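OBCA, Oxalate Biosynthetic Component A (Burkholderia glumae, PDB 4NNB) belongs to a TIM-barrel enzyme family and holds a magnesium ion and an oxaloacetate ion in a shared pocket. Local coordinates at residues S312-F318 with F350-I354; A287-R293 with Y324-F330; L377-Q383 with D395-R401. Residue numbers count along the deposited sequence, not the author numbering.

Contact 1: S312-F318 with F350-I354; sequences SPAAVVF and FNHAI. With OAA (oxaloacetate ion), chain C.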
loop_
_atom_site.group_PDB
_atom_site.type_symbol
_atom_site.label_atom_id
_atom_site.label_comp_id
_atom_site.label_asym_id
_atom_site.label_seq_id
_atom_site.Cartn_x
_atom_site.Cartn_y
_atom_site.Cartn_z
ATOM N N SER A 312 4.957 -15.708 8.629
ATOM C CA SER A 312 5.646 -16.128 7.411
ATOM C C SER A 312 6.719 -17.159 7.770
ATOM O O SER A 312 7.723 -16.811 8.366
ATOM C CB SER A 312 6.304 -14.926 6.726
ATOM O OG SER A 312 5.350 -13.973 6.285
ATOM N N PRO A 313 6.513 -18.430 7.400
ATOM C CA PRO A 313 7.401 -19.476 7.924
ATOM C C PRO A 313 8.645 -19.769 7.064
ATOM O O PRO A 313 9.014 -20.937 6.890
ATOM C CB PRO A 313 6.482 -20.705 7.999
ATOM C CG PRO A 313 5.481 -20.487 6.883
ATOM C CD PRO A 313 5.303 -18.983 6.757
ATOM N N ALA A 314 9.259 -18.708 6.541
ATOM C CA ALA A 314 10.569 -18.750 5.905
ATOM C C ALA A 314 11.033 -17.314 5.830
ATOM O O ALA A 314 10.222 -16.390 5.999
ATOM C CB ALA A 314 10.493 -19.343 4.487
ATOM N N ALA A 315 12.320 -17.126 5.551
ATOM C CA ALA A 315 12.858 -15.798 5.277
ATOM C C ALA A 315 12.086 -15.173 4.117
ATOM O O ALA A 315 11.734 -15.863 3.152
ATOM C CB ALA A 315 14.339 -15.883 4.934
ATOM N N VAL A 316 11.808 -13.877 4.211
ATOM C CA VAL A 316 11.136 -13.169 3.115
ATOM C C VAL A 316 12.181 -12.253 2.482
ATOM O O VAL A 316 12.666 -11.336 3.128
ATOM C CB VAL A 316 9.926 -12.358 3.622
ATOM C CG1 VAL A 316 9.289 -11.567 2.475
ATOM C CG2 VAL A 316 8.881 -13.289 4.227
ATOM N N VAL A 317 12.558 -12.540 1.240
ATOM C CA VAL A 317 13.660 -11.838 0.600
ATOM C C VAL A 317 13.153 -11.192 -0.686
ATOM O O VAL A 317 13.212 -11.803 -1.762
ATOM C CB VAL A 317 14.827 -12.799 0.268
ATOM C CG1 VAL A 317 16.048 -11.998 -0.199
ATOM C CG2 VAL A 317 15.185 -13.686 1.493
ATOM N N PHE A 318 12.627 -9.973 -0.567
ATOM C CA PHE A 318 12.078 -9.259 -1.723
ATOM C C PHE A 318 13.176 -8.981 -2.747
ATOM O O PHE A 318 14.250 -8.500 -2.385
ATOM C CB PHE A 318 11.496 -7.908 -1.298
ATOM C CG PHE A 318 10.336 -7.998 -0.343
ATOM C CD1 PHE A 318 10.526 -7.788 1.016
ATOM C CD2 PHE A 318 9.055 -8.259 -0.804
ATOM C CE1 PHE A 318 9.456 -7.855 1.903
ATOM C CE2 PHE A 318 7.977 -8.323 0.083
ATOM C CZ PHE A 318 8.185 -8.124 1.435
ATOM N N PHE A 350 4.547 -15.598 0.788
ATOM C CA PHE A 350 5.389 -14.722 -0.028
ATOM C C PHE A 350 6.111 -15.478 -1.141
ATOM O O PHE A 350 6.453 -14.895 -2.169
ATOM C CB PHE A 350 6.457 -14.033 0.840
ATOM C CG PHE A 350 5.948 -12.850 1.633
ATOM C CD1 PHE A 350 5.639 -12.978 2.989
ATOM C CD2 PHE A 350 5.795 -11.606 1.023
ATOM C CE1 PHE A 350 5.183 -11.880 3.727
ATOM C CE2 PHE A 350 5.336 -10.503 1.744
ATOM C CZ PHE A 350 5.030 -10.629 3.090
ATOM N N ASN A 351 6.377 -16.766 -0.928
ATOM C CA ASN A 351 7.310 -17.490 -1.801
ATOM C C ASN A 351 7.096 -18.995 -1.738
ATOM O O ASN A 351 6.335 -19.477 -0.896
ATOM C CB ASN A 351 8.763 -17.117 -1.448
ATOM C CG ASN A 351 9.089 -17.345 0.031
ATOM O OD1 ASN A 351 8.635 -18.313 0.634
ATOM N ND2 ASN A 351 9.858 -16.438 0.617
ATOM N N HIS A 352 7.767 -19.742 -2.610
ATOM C CA HIS A 352 7.590 -21.193 -2.624
ATOM C C HIS A 352 8.163 -21.863 -1.373
ATOM O O HIS A 352 7.646 -22.886 -0.918
ATOM C CB HIS A 352 8.175 -21.819 -3.899
ATOM C CG HIS A 352 7.374 -21.521 -5.127
ATOM N ND1 HIS A 352 6.165 -22.134 -5.391
ATOM C CD2 HIS A 352 7.589 -20.654 -6.147
ATOM C CE1 HIS A 352 5.679 -21.669 -6.530
ATOM N NE2 HIS A 352 6.519 -20.765 -7.004
ATOM N N ALA A 353 9.227 -21.293 -0.823
ATOM C CA ALA A 353 9.787 -21.815 0.421
ATOM C C ALA A 353 8.701 -21.863 1.495
ATOM O O ALA A 353 8.586 -22.847 2.236
ATOM C CB ALA A 353 10.955 -20.959 0.878
ATOM N N ILE A 354 7.880 -20.814 1.560
ATOM C CA ILE A 354 6.782 -20.799 2.534
ATOM C C ILE A 354 5.768 -21.910 2.274
ATOM O O ILE A 354 5.315 -22.578 3.216
ATOM C CB ILE A 354 6.131 -19.402 2.651
ATOM C CG1 ILE A 354 7.027 -18.513 3.520
ATOM C CG2 ILE A 354 4.722 -19.491 3.238
ATOM C CD1 ILE A 354 6.787 -17.006 3.381
HETATM O O1 OAA C . 3.243 -9.974 7.768
HETATM O O2 OAA C . 2.201 -8.015 7.292
HETATM O O4 OAA C . 5.373 -6.329 3.478
HETATM O O5 OAA C . 6.542 -7.494 5.079
HETATM O O3 OAA C . 3.224 -6.430 5.344
HETATM C C1 OAA C . 3.123 -8.901 7.028
HETATM C C2 OAA C . 4.074 -8.719 5.866
HETATM C C3 OAA C . 4.168 -7.322 5.295
HETATM C C4 OAA C . 5.430 -7.022 4.588
HETATM O O HOH W 1 11.439 -14.400 -0.523
#
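Val316 lies over one face of the Phe350 ring: its CG1 sits 3.8 Å from the ring centroid of Phe350, 16° off the normal, a CH-pi contact, while Val316 CG2 comes within 3.5 Å of Phe350 CD1. The two segments belong to neighbouring beta-alpha connections of the TIM barrel, following the paired parallel strands 308-311 and 344-349, whose C-terminal ends face the oxaloacetate pocket. Away from the Phe350 ring the packing is aliphatic. Ile354 fits against the turn at Pro313 and Ala314, with Ile354 CG2 3.6 Å from Pro313 CD and Ile354 CG1 3.7 Å from Ala314 CB; Ala314 CB also meets Ala353 CB at 4.0 Å.

Asn351 does double duty. As N-cap of helix 352-359 it accepts from Ile354 N through OD1 (2.8 Å), and the other end of its amide, ND2, donates to Ala315 O at 3.2 Å, the one direct hydrogen bond between the segments. A water reinforces it, accepting from both Asn351 ND2 and Val317 N at 2.8 Å each. The start of helix 352-359 is thus tied to the backbone of 312-318. Asp396 fixes the same helix start by accepting from Ala353 N.

Toward the ligand, the rings of Phe318 and Phe350 approach obliquely, planes at 87°, with Phe318 CZ 3.7 Å from Phe350 CE2. Both residues line the pocket, where Arg281 makes a cation-pi contact with Phe318. Ser312 OG meets the edge of the Phe350 ring, 3.3 Å from CE1, and along that edge Phe350 CZ lies 3.5 Å from C2 of the oxaloacetate ion.

Contact 2: A287-R293 with Y324-F330; sequences ARSKLRR and YDNAPDF. With OAA (oxaloacetate ion), chain C.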
loop_
_atom_site.group_PDB
_atom_site.type_symbol
_atom_site.label_atom_id
_atom_site.label_comp_id
_atom_site.label_asym_id
_atom_site.label_seq_id
_atom_site.Cartn_x
_atom_site.Cartn_y
_atom_site.Cartn_z
ATOM N N ALA A 287 14.566 -9.558 13.867
ATOM C CA ALA A 287 13.801 -10.673 13.303
ATOM C C ALA A 287 13.469 -11.800 14.278
ATOM O O ALA A 287 12.571 -12.593 14.010
ATOM C CB ALA A 287 14.496 -11.225 12.065
ATOM N N ARG A 288 14.190 -11.884 15.398
ATOM C CA ARG A 288 13.883 -12.902 16.405
ATOM C C ARG A 288 13.305 -12.303 17.686
ATOM O O ARG A 288 12.981 -13.027 18.634
ATOM C CB ARG A 288 15.124 -13.741 16.748
ATOM C CG ARG A 288 16.341 -13.473 15.875
ATOM C CD ARG A 288 17.547 -14.350 16.289
ATOM N NE ARG A 288 17.881 -14.240 17.712
ATOM C CZ ARG A 288 17.538 -15.140 18.632
ATOM N NH1 ARG A 288 16.855 -16.220 18.277
ATOM N NH2 ARG A 288 17.876 -14.964 19.903
ATOM N N SER A 289 13.168 -10.982 17.702
ATOM C CA SER A 289 12.697 -10.265 18.884
ATOM C C SER A 289 11.267 -10.618 19.307
ATOM O O SER A 289 10.374 -10.824 18.467
ATOM C CB SER A 289 12.791 -8.766 18.643
ATOM O OG SER A 289 12.239 -8.058 19.728
ATOM N N LYS A 290 11.058 -10.664 20.621
ATOM C CA LYS A 290 9.739 -10.932 21.180
ATOM C C LYS A 290 8.781 -9.773 20.885
ATOM O O LYS A 290 7.572 -9.913 21.037
ATOM C CB LYS A 290 9.833 -11.194 22.687
ATOM C CG LYS A 290 10.278 -9.990 23.503
ATOM C CD LYS A 290 10.469 -10.344 24.988
ATOM C CE LYS A 290 9.228 -11.013 25.590
ATOM N NZ LYS A 290 9.235 -11.063 27.094
ATOM N N LEU A 291 9.325 -8.631 20.466
ATOM C CA LEU A 291 8.492 -7.525 19.999
ATOM C C LEU A 291 7.517 -8.006 18.908
ATOM O O LEU A 291 6.389 -7.512 18.811
ATOM C CB LEU A 291 9.364 -6.356 19.501
ATOM C CG LEU A 291 8.626 -5.102 19.011
ATOM C CD1 LEU A 291 7.751 -4.501 20.123
ATOM C CD2 LEU A 291 9.592 -4.064 18.460
ATOM N N ARG A 292 7.932 -9.014 18.136
ATOM C CA ARG A 292 7.121 -9.526 17.033
ATOM C C ARG A 292 5.878 -10.290 17.475
ATOM O O ARG A 292 5.064 -10.674 16.641
ATOM C CB ARG A 292 7.972 -10.371 16.079
ATOM C CG ARG A 292 9.109 -9.585 15.427
ATOM C CD ARG A 292 9.862 -10.428 14.408
ATOM N NE ARG A 292 9.044 -10.664 13.216
ATOM C CZ ARG A 292 9.443 -11.364 12.159
ATOM N NH1 ARG A 292 10.655 -11.918 12.140
ATOM N NH2 ARG A 292 8.632 -11.501 11.120
ATOM N N ARG A 293 5.732 -10.512 18.782
ATOM C CA ARG A 293 4.480 -11.031 19.338
ATOM C C ARG A 293 3.981 -10.218 20.543
ATOM O O ARG A 293 2.936 -10.526 21.098
ATOM C CB ARG A 293 4.622 -12.520 19.736
ATOM C CG ARG A 293 5.811 -12.809 20.655
ATOM C CD ARG A 293 6.000 -14.309 20.913
ATOM N NE ARG A 293 7.258 -14.558 21.615
ATOM C CZ ARG A 293 8.442 -14.694 21.024
ATOM N NH1 ARG A 293 8.548 -14.635 19.700
ATOM N NH2 ARG A 293 9.527 -14.895 21.765
ATOM N N TYR A 324 13.138 -9.729 5.519
ATOM C CA TYR A 324 13.386 -10.054 6.928
ATOM C C TYR A 324 13.316 -11.560 7.150
ATOM O O TYR A 324 12.553 -12.277 6.486
ATOM C CB TYR A 324 12.380 -9.348 7.858
ATOM C CG TYR A 324 10.951 -9.572 7.440
ATOM C CD1 TYR A 324 10.395 -8.839 6.401
ATOM C CD2 TYR A 324 10.157 -10.528 8.067
ATOM C CE1 TYR A 324 9.096 -9.042 5.991
ATOM C CE2 TYR A 324 8.842 -10.737 7.658
ATOM C CZ TYR A 324 8.327 -9.981 6.616
ATOM O OH TYR A 324 7.035 -10.154 6.180
ATOM N N ASP A 325 14.102 -12.029 8.107
ATOM C CA ASP A 325 14.168 -13.458 8.410
ATOM C C ASP A 325 12.981 -13.894 9.256
ATOM O O ASP A 325 12.360 -13.092 9.965
ATOM C CB ASP A 325 15.476 -13.776 9.152
ATOM C CG ASP A 325 15.824 -15.275 9.143
ATOM O OD1 ASP A 325 15.225 -16.052 8.371
ATOM O OD2 ASP A 325 16.717 -15.661 9.909
ATOM N N ASN A 326 12.661 -15.174 9.149
ATOM C CA ASN A 326 11.783 -15.833 10.086
ATOM C C ASN A 326 12.415 -17.181 10.380
ATOM O O ASN A 326 12.141 -18.153 9.690
ATOM C CB ASN A 326 10.380 -16.002 9.496
ATOM C CG ASN A 326 9.724 -14.657 9.147
ATOM O OD1 ASN A 326 9.120 -14.005 10.003
ATOM N ND2 ASN A 326 9.868 -14.236 7.893
ATOM N N ALA A 327 13.284 -17.223 11.384
ATOM C CA ALA A 327 14.070 -18.433 11.674
ATOM C C ALA A 327 13.233 -19.513 12.385
ATOM O O ALA A 327 12.210 -19.196 13.007
ATOM C CB ALA A 327 15.273 -18.065 12.503
ATOM N N PRO A 328 13.672 -20.791 12.312
ATOM C CA PRO A 328 12.943 -21.866 12.996
ATOM C C PRO A 328 12.750 -21.655 14.509
ATOM O O PRO A 328 11.668 -21.971 14.993
ATOM C CB PRO A 328 13.819 -23.097 12.735
ATOM C CG PRO A 328 14.514 -22.785 11.442
ATOM C CD PRO A 328 14.803 -21.318 11.518
ATOM N N ASP A 329 13.752 -21.155 15.234
ATOM C CA ASP A 329 13.585 -20.945 16.679
ATOM C C ASP A 329 12.571 -19.839 16.986
ATOM O O ASP A 329 11.699 -19.985 17.856
ATOM C CB ASP A 329 14.926 -20.697 17.401
ATOM C CG ASP A 329 15.672 -19.478 16.886
ATOM O OD1 ASP A 329 15.452 -19.047 15.733
ATOM O OD2 ASP A 329 16.514 -18.951 17.633
ATOM N N PHE A 330 12.680 -18.739 16.254
ATOM C CA PHE A 330 11.678 -17.685 16.330
ATOM C C PHE A 330 10.268 -18.220 16.048
ATOM O O PHE A 330 9.323 -17.937 16.793
ATOM C CB PHE A 330 12.012 -16.586 15.337
ATOM C CG PHE A 330 10.892 -15.612 15.124
ATOM C CD1 PHE A 330 10.488 -14.770 16.149
ATOM C CD2 PHE A 330 10.239 -15.542 13.899
ATOM C CE1 PHE A 330 9.456 -13.856 15.956
ATOM C CE2 PHE A 330 9.206 -14.629 13.700
ATOM C CZ PHE A 330 8.821 -13.785 14.726
HETATM O O1 OAA C . 3.243 -9.974 7.768
HETATM O O2 OAA C . 2.201 -8.015 7.292
HETATM O O4 OAA C . 5.373 -6.329 3.478
HETATM O O5 OAA C . 6.542 -7.494 5.079
HETATM O O3 OAA C . 3.224 -6.430 5.344
HETATM C C1 OAA C . 3.123 -8.901 7.028
HETATM C C2 OAA C . 4.074 -8.719 5.866
HETATM C C3 OAA C . 4.168 -7.322 5.295
HETATM C C4 OAA C . 5.430 -7.022 4.588
HETATM O O HOH W 2 13.679 -14.966 12.854
#
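A buried arginine, Arg292, spends its guanidinium on oxygens of the backbone and of an amide. Its NH1 donates to Asp325 O at 3.0 Å and to Ala287 O of its own segment at 2.8 Å, and its NH2 donates to Asn326 OD1 at 2.8 Å; NE reaches Thr278 O outside the two segments. The group thereby joins beta-alpha loops that follow the adjacent TIM-barrel strands 273-276 and 308-311. Phe330, in the first turn of helix 328-341, covers the group: its CE2 lies over one face of the guanidinium, 3.4 Å from Arg292 NH1, and Ala287 O sits over the face of the Phe330 ring, 3.6 Å from CG. Arg293 also approaches this ring, but its NH1 is hydrogen-bonded to Gln334 farther along the helix.

The contact runs from pocket to surface. At the inner end Tyr324 OH stands 2.9 Å from O5 of the oxaloacetate ion; at the outer end exposed Arg288 NH1 forms a salt bridge with Asp329 OD2 at 2.8 Å. Where the helix begins, a water accepts from Ala327 N at 2.7 Å and donates to Ala287 O at 2.9 Å.

Contact 3: L377-Q383 with D395-R401; sequences LVAGVDQ and DDSLIAR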
loop_
_atom_site.group_PDB
_atom_site.type_symbol
_atom_site.label_atom_id
_atom_site.label_comp_id
_atom_site.label_asym_id
_atom_site.label_seq_id
_atom_site.Cartn_x
_atom_site.Cartn_y
_atom_site.Cartn_z
ATOM N N LEU A 377 -2.123 -15.199 -0.358
ATOM C CA LEU A 377 -1.168 -15.306 -1.464
ATOM C C LEU A 377 -0.630 -13.911 -1.808
ATOM O O LEU A 377 -1.383 -13.048 -2.271
ATOM C CB LEU A 377 -1.814 -15.954 -2.698
ATOM C CG LEU A 377 -2.434 -17.348 -2.494
ATOM C CD1 LEU A 377 -3.038 -17.849 -3.820
ATOM C CD2 LEU A 377 -1.400 -18.351 -1.927
ATOM N N VAL A 378 0.656 -13.682 -1.556
ATOM C CA VAL A 378 1.280 -12.404 -1.905
ATOM C C VAL A 378 1.729 -12.490 -3.365
ATOM O O VAL A 378 2.916 -12.588 -3.679
ATOM C CB VAL A 378 2.454 -12.057 -0.963
ATOM C CG1 VAL A 378 2.901 -10.598 -1.179
ATOM C CG2 VAL A 378 2.041 -12.272 0.495
ATOM N N ALA A 379 0.750 -12.480 -4.263
ATOM C CA ALA A 379 1.033 -12.727 -5.670
ATOM C C ALA A 379 1.559 -11.483 -6.378
ATOM O O ALA A 379 1.163 -10.356 -6.059
ATOM C CB ALA A 379 -0.204 -13.264 -6.382
ATOM N N GLY A 380 2.461 -11.696 -7.334
ATOM C CA GLY A 380 2.916 -10.624 -8.209
ATOM C C GLY A 380 4.062 -9.811 -7.653
ATOM O O GLY A 380 4.506 -8.840 -8.278
ATOM N N VAL A 381 4.539 -10.190 -6.474
ATOM C CA VAL A 381 5.682 -9.513 -5.871
ATOM C C VAL A 381 6.910 -10.416 -6.023
ATOM O O VAL A 381 6.925 -11.535 -5.495
ATOM C CB VAL A 381 5.426 -9.207 -4.378
ATOM C CG1 VAL A 381 6.650 -8.546 -3.730
ATOM C CG2 VAL A 381 4.207 -8.313 -4.229
ATOM N N ASP A 382 7.926 -9.939 -6.743
ATOM C CA ASP A 382 9.102 -10.763 -7.045
ATOM C C ASP A 382 9.898 -11.105 -5.777
ATOM O O ASP A 382 10.189 -10.226 -4.963
ATOM C CB ASP A 382 10.014 -10.084 -8.076
ATOM C CG ASP A 382 9.314 -9.818 -9.416
ATOM O OD1 ASP A 382 8.248 -10.401 -9.701
ATOM O OD2 ASP A 382 9.862 -9.030 -10.204
ATOM N N GLN A 383 10.260 -12.378 -5.632
ATOM C CA GLN A 383 10.931 -12.871 -4.424
ATOM C C GLN A 383 12.185 -13.654 -4.764
ATOM O O GLN A 383 12.281 -14.237 -5.851
ATOM C CB GLN A 383 9.973 -13.789 -3.642
ATOM C CG GLN A 383 8.692 -13.072 -3.159
ATOM C CD GLN A 383 8.946 -12.141 -1.982
ATOM O OE1 GLN A 383 10.006 -12.182 -1.362
ATOM N NE2 GLN A 383 7.973 -11.297 -1.673
ATOM N N ASP A 395 15.160 -16.973 -8.191
ATOM C CA ASP A 395 13.743 -16.650 -8.142
ATOM C C ASP A 395 12.966 -17.663 -7.298
ATOM O O ASP A 395 13.163 -18.874 -7.416
ATOM C CB ASP A 395 13.162 -16.588 -9.556
ATOM C CG ASP A 395 11.742 -16.039 -9.576
ATOM O OD1 ASP A 395 11.340 -15.407 -8.575
ATOM O OD2 ASP A 395 11.027 -16.237 -10.584
ATOM N N ASP A 396 12.089 -17.157 -6.433
ATOM C CA ASP A 396 11.242 -18.009 -5.620
ATOM C C ASP A 396 9.835 -17.406 -5.547
ATOM O O ASP A 396 9.047 -17.738 -4.664
ATOM C CB ASP A 396 11.861 -18.202 -4.223
ATOM C CG ASP A 396 11.299 -19.419 -3.498
ATOM O OD1 ASP A 396 11.029 -20.434 -4.170
ATOM O OD2 ASP A 396 11.109 -19.363 -2.260
ATOM N N SER A 397 9.533 -16.523 -6.500
ATOM C CA SER A 397 8.232 -15.858 -6.581
ATOM C C SER A 397 7.105 -16.857 -6.851
ATOM O O SER A 397 7.308 -17.852 -7.546
ATOM C CB SER A 397 8.243 -14.798 -7.694
ATOM O OG SER A 397 9.394 -13.976 -7.635
ATOM N N LEU A 398 5.918 -16.590 -6.316
ATOM C CA LEU A 398 4.765 -17.448 -6.599
ATOM C C LEU A 398 4.458 -17.443 -8.096
ATOM O O LEU A 398 4.261 -18.497 -8.708
ATOM C CB LEU A 398 3.535 -16.992 -5.828
ATOM C CG LEU A 398 3.583 -17.016 -4.304
ATOM C CD1 LEU A 398 2.177 -16.742 -3.789
ATOM C CD2 LEU A 398 4.111 -18.348 -3.801
ATOM N N ILE A 399 4.396 -16.245 -8.668
ATOM C CA ILE A 399 4.334 -16.091 -10.113
ATOM C C ILE A 399 5.771 -15.847 -10.536
ATOM O O ILE A 399 6.347 -14.811 -10.212
ATOM C CB ILE A 399 3.454 -14.890 -10.529
ATOM C CG1 ILE A 399 2.025 -15.050 -9.987
ATOM C CG2 ILE A 399 3.448 -14.739 -12.051
ATOM C CD1 ILE A 399 1.096 -13.847 -10.265
ATOM N N ALA A 400 6.363 -16.822 -11.220
ATOM C CA ALA A 400 7.752 -16.716 -11.666
ATOM C C ALA A 400 7.998 -15.356 -12.303
ATOM O O ALA A 400 7.138 -14.847 -13.029
ATOM C CB ALA A 400 8.077 -17.841 -12.641
ATOM N N ARG A 401 9.149 -14.752 -12.013
ATOM C CA ARG A 401 9.408 -13.394 -12.473
ATOM C C ARG A 401 9.277 -13.276 -13.991
ATOM O O ARG A 401 8.685 -12.319 -14.481
ATOM C CB ARG A 401 10.773 -12.871 -12.014
ATOM C CG ARG A 401 11.099 -11.493 -12.611
ATOM C CD ARG A 401 12.282 -10.814 -11.937
ATOM N NE ARG A 401 12.449 -9.444 -12.422
ATOM C CZ ARG A 401 12.894 -8.430 -11.681
ATOM N NH1 ARG A 401 13.004 -7.215 -12.210
ATOM N NH2 ARG A 401 13.220 -8.623 -10.406
HETATM O O HOH W 3 4.616 -13.564 -7.408
HETATM O O HOH W 4 5.583 -14.068 -4.867
HETATM O O HOH W 5 6.157 -12.393 -9.006
#
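The m rotamer of Ser397 (chi1 -47°) sets OG between the segments, where it accepts from Gln383 N at 2.7 Å and donates to Asp395 OD1 at 2.6 Å. Asp395, in the t rotamer, turns its carboxylate forward along its own chain: OD1 also accepts from Ser397 N at 3.0 Å, an Asx turn, and OD2 from Arg401 N at 2.8 Å. The backbone bond from Asp396 N to Gln383 O, 3.0 Å, completes this polar end. Extended Arg401, with chi1 to chi3 all t, brings NH2 to 3.4 Å from Asp382 OD2, but the oxygen lies over the guanidinium face, so the salt bridge is one of charge alone; Arg404 and Gln319 are the stronger partners of Asp382 and Arg401.

Leu398 and Ile399 both adopt mt, carrying Leu398 CD1 to 4.2 Å from Leu377 CB and Ile399 CD1 to 4.1 Å from Ala379 CB. Gly380, at positive phi, is bridged to Ile399 by a water that accepts from Gly380 N at 2.9 Å and Ile399 N at 3.0 Å.

Leu377 and Val378 end TIM-barrel strand 373-378, flanked by strands 344-349 and 444-449; helix 416-440 packs on Leu377, Ala379 and Leu398, and helix 401-413 starts at Arg401.

Overall arrangement
All three contacts lie at the C-terminal ends of barrel strands, in or next to the connections that follow them. Contacts 1 and 3 are buried, whereas contact 2 reaches from the oxaloacetate ion to the exposed surface. Contact 1 lies between the others: Val316 N probably bonds to Tyr324 O on the contact 2 side, and His352 N to Asp396 O on the contact 3 side. Contacts 2 and 3 do not touch. Aromatic and aliphatic packing dominates contact 1; an arginine and an aromatic ring, with a surface salt bridge, mark contact 2; hydroxyl, carboxylate and bridging waters mark contact 3, whose segments include the outer ends of strands 383-386 and 393-395, which with strand 317-318 of contact 1 form one antiparallel sheet.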